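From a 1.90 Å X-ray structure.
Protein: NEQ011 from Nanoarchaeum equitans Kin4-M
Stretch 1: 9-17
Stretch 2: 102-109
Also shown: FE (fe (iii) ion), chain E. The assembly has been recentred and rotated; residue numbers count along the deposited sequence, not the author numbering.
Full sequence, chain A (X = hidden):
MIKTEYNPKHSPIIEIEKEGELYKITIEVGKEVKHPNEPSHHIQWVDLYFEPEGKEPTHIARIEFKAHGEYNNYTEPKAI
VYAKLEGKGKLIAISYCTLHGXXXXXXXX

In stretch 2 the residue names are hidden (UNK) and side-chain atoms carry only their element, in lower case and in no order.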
# COMPACT_ATOMS: atom_id res chain seq x y z
N LYS A 9 1.19 18.90 14.89
CA LYS A 9 0.03 18.17 14.40
C LYS A 9 0.36 17.22 13.26
O LYS A 9 -0.36 16.23 13.06
CB LYS A 9 -1.06 19.15 13.94
CG LYS A 9 -1.93 19.70 15.06
CD LYS A 9 -3.06 20.54 14.51
CE LYS A 9 -4.03 20.96 15.60
NZ LYS A 9 -5.18 21.74 15.06
N HIS A 10 1.42 17.49 12.50
CA HIS A 10 1.69 16.75 11.27
C HIS A 10 3.01 15.98 11.26
O HIS A 10 3.13 15.03 10.48
CB HIS A 10 1.68 17.70 10.06
CG HIS A 10 0.36 18.36 9.81
ND1 HIS A 10 0.07 19.64 10.23
CD2 HIS A 10 -0.74 17.92 9.15
CE1 HIS A 10 -1.16 19.95 9.86
NE2 HIS A 10 -1.67 18.93 9.21
N SER A 11 3.98 16.36 12.08
CA SER A 11 5.29 15.71 12.02
C SER A 11 5.21 14.29 12.56
O SER A 11 4.70 14.08 13.66
CB SER A 11 6.33 16.51 12.80
OG SER A 11 6.62 17.74 12.15
N PRO A 12 5.71 13.29 11.82
CA PRO A 12 5.73 11.91 12.33
C PRO A 12 6.87 11.72 13.32
O PRO A 12 8.04 11.68 12.94
CB PRO A 12 5.93 11.07 11.06
CG PRO A 12 6.65 11.98 10.12
CD PRO A 12 6.17 13.38 10.42
N ILE A 13 6.53 11.60 14.60
CA ILE A 13 7.54 11.48 15.65
C ILE A 13 8.03 10.04 15.71
O ILE A 13 7.23 9.10 15.76
CB ILE A 13 6.97 11.93 17.00
CG1 ILE A 13 6.53 13.40 16.92
CG2 ILE A 13 8.00 11.74 18.10
CD1 ILE A 13 7.61 14.34 16.44
N ILE A 14 9.35 9.86 15.73
CA ILE A 14 9.97 8.54 15.74
C ILE A 14 10.52 8.27 17.13
O ILE A 14 11.22 9.11 17.71
CB ILE A 14 11.10 8.45 14.69
CG1 ILE A 14 10.57 8.81 13.30
CG2 ILE A 14 11.71 7.06 14.69
CD1 ILE A 14 11.66 9.06 12.28
N GLU A 15 10.22 7.08 17.66
CA GLU A 15 10.85 6.57 18.88
C GLU A 15 11.46 5.21 18.60
O GLU A 15 10.87 4.39 17.88
CB GLU A 15 9.86 6.47 20.04
CG GLU A 15 9.35 7.80 20.55
CD GLU A 15 8.51 7.65 21.81
OE1 GLU A 15 8.22 6.50 22.20
OE2 GLU A 15 8.18 8.68 22.42
N ILE A 16 12.64 4.97 19.16
CA ILE A 16 13.42 3.77 18.88
C ILE A 16 13.74 3.08 20.20
O ILE A 16 14.24 3.71 21.14
CB ILE A 16 14.72 4.11 18.13
CG1 ILE A 16 14.41 4.85 16.82
CG2 ILE A 16 15.52 2.84 17.84
CD1 ILE A 16 15.63 5.46 16.16
N GLU A 17 13.45 1.78 20.27
CA GLU A 17 13.87 0.93 21.38
C GLU A 17 14.52 -0.32 20.82
O GLU A 17 13.94 -0.99 19.96
CB GLU A 17 12.72 0.56 22.32
CG GLU A 17 11.95 1.74 22.88
CD GLU A 17 10.91 1.31 23.91
OE1 GLU A 17 10.91 0.12 24.31
OE2 GLU A 17 10.11 2.17 24.34
N UNK A 102 2.80 16.47 2.66
CA UNK A 102 3.74 15.49 3.18
C UNK A 102 4.69 16.12 4.19
O UNK A 102 5.09 17.28 4.05
c UNK A 102 3.54 12.66 1.49
c UNK A 102 4.55 14.86 2.04
c UNK A 102 4.38 14.11 -0.35
c UNK A 102 3.72 14.08 1.02
N UNK A 103 5.06 15.34 5.20
CA UNK A 103 5.91 15.79 6.29
C UNK A 103 6.96 14.73 6.58
O UNK A 103 6.67 13.53 6.55
c UNK A 103 4.10 18.50 7.72
c UNK A 103 2.62 20.45 7.57
c UNK A 103 5.08 19.29 8.34
c UNK A 103 2.80 16.95 6.77
c UNK A 103 5.09 16.08 7.55
n UNK A 103 2.11 18.13 6.77
c UNK A 103 4.03 17.12 7.35
c UNK A 103 2.89 19.10 7.34
c UNK A 103 3.59 21.19 8.18
c UNK A 103 4.81 20.63 8.56
N UNK A 104 8.19 15.18 6.87
CA UNK A 104 9.33 14.29 7.06
C UNK A 104 9.96 14.51 8.43
O UNK A 104 10.01 15.64 8.92
c UNK A 104 11.56 13.55 6.04
c UNK A 104 10.39 14.52 5.98
c UNK A 104 13.52 14.93 5.33
c UNK A 104 12.58 13.80 4.94
n UNK A 104 14.73 14.99 4.46
N UNK A 105 10.43 13.42 9.03
CA UNK A 105 11.22 13.46 10.26
C UNK A 105 12.36 12.47 10.14
O UNK A 105 12.18 11.36 9.64
c UNK A 105 10.36 13.13 11.49
o UNK A 105 9.36 14.14 11.67
c UNK A 105 11.22 13.03 12.74
N UNK A 106 13.55 12.88 10.60
CA UNK A 106 14.72 12.03 10.61
C UNK A 106 15.18 11.82 12.04
O UNK A 106 15.09 12.74 12.87
o UNK A 106 17.67 13.84 8.13
c UNK A 106 15.86 12.63 9.78
o UNK A 106 16.45 13.71 6.31
c UNK A 106 16.63 13.50 7.52
c UNK A 106 15.54 12.78 8.30
N UNK A 107 15.66 10.62 12.34
CA UNK A 107 16.20 10.31 13.66
C UNK A 107 17.41 9.41 13.51
O UNK A 107 17.33 8.37 12.85
c UNK A 107 14.62 9.07 18.30
n UNK A 107 14.76 10.50 18.69
c UNK A 107 15.52 9.55 16.01
c UNK A 107 14.39 8.93 16.81
c UNK A 107 15.14 9.64 14.54
N UNK A 108 18.52 9.81 14.12
CA UNK A 108 19.74 9.01 14.06
C UNK A 108 19.55 7.70 14.82
O UNK A 108 18.99 7.67 15.92
c UNK A 108 22.25 9.44 14.00
o UNK A 108 22.93 9.12 11.74
c UNK A 108 20.92 9.79 14.64
c UNK A 108 22.31 9.85 12.54
o UNK A 108 21.73 10.90 12.19
N UNK A 109 20.02 6.61 14.23
CA UNK A 109 19.88 5.28 14.82
C UNK A 109 20.86 5.07 15.97
O UNK A 109 22.05 5.37 15.85
OXT UNK A 109 20.48 4.59 17.03
c UNK A 109 20.00 1.79 13.08
c UNK A 109 19.61 2.80 14.15
c UNK A 109 18.11 2.77 14.39
c UNK A 109 20.07 4.20 13.76
FE FE E . -3.69 18.33 8.44
O HOH W 1 7.97 17.30 9.70

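Position 102 has four side-chain carbons, forked at the second. Its CA-to-CB bond points away from stretch 1, and nothing there is touched. This is Leu102.

Position 103 has one carbon leading to fused five- and six-membered rings that hold eight carbons and one nitrogen. His10 CB lies over the face of the five-membered ring, 3.2 Å from its centroid, in a CH-pi contact. The His10 ring runs nearly parallel to that ring, at 9°, but is slid aside, so the two barely overlap. Pro12 CD packs 4.1 Å from CB of position 103. Only one standard side chain is built this way, so the residue is Trp103.

Position 104 carries four carbons in a row ending in nitrogen. Its CA-to-CB bond points away from stretch 1. Its backbone still takes part: a water donates to O of position 104 (2.7 Å) and lies 2.8 Å from Ser11 OG. This is a lysine, Lys104.

Position 105 has one carbon bearing an oxygen and a carbon. The oxygen lies 3.1 Å from Pro12 O, and the outer carbon sits 4.0 Å from Ile14 CD1. That branch at CB identifies Thr105. Its hydroxyl OG1 donates a weak hydrogen bond to Pro12 O.

Position 106 shows three carbons, the third carrying two oxygens. Its CA-to-CB bond points away from stretch 1. The count fits glutamate, Glu106. Its OE2 accepts a hydrogen bond from Lys104 NZ at 2.8 Å, part of a salt bridge between two residues on the same side of the strand.

Position 107 again has four carbons in a row ending in nitrogen. Its CA-to-CB bond points toward stretch 1, and contact is through the aliphatic part. The third carbon is 3.3 Å from Ile14 O and 3.7 Å from Ile16 CD1. This is Lys107, and that carbon is its CD.

Position 108 has three carbons, the third with two oxygens. Its CA-to-CB bond points away from stretch 1, but its backbone O is 4.0 Å from Ile16 CD1. This is Glu108.

Position 109 has four carbons, forked at the second, and an OXT that marks the chain end. One terminal carbon meets Ile16 CD1 at 4.1 Å. This is Leu109, and that carbon is its CD1.

The strands run roughly parallel, 20° apart, with axes 6.8 Å apart at closest approach. Alternation turns the CA-to-CB bonds of Trp103, Thr105 and Lys107 toward stretch 1, where those of Ile14 and Ile16 point back. The contact is mostly side-chain packing and buries 589 Å² in total. Its sole direct hydrogen bond is weak. At one end, His10 packs against Trp103 while its NE2 binds the iron FE at 2.2 Å, so the packing adjoins the metal site.

Stretch 2, residues 102-109: LWKTEKEL
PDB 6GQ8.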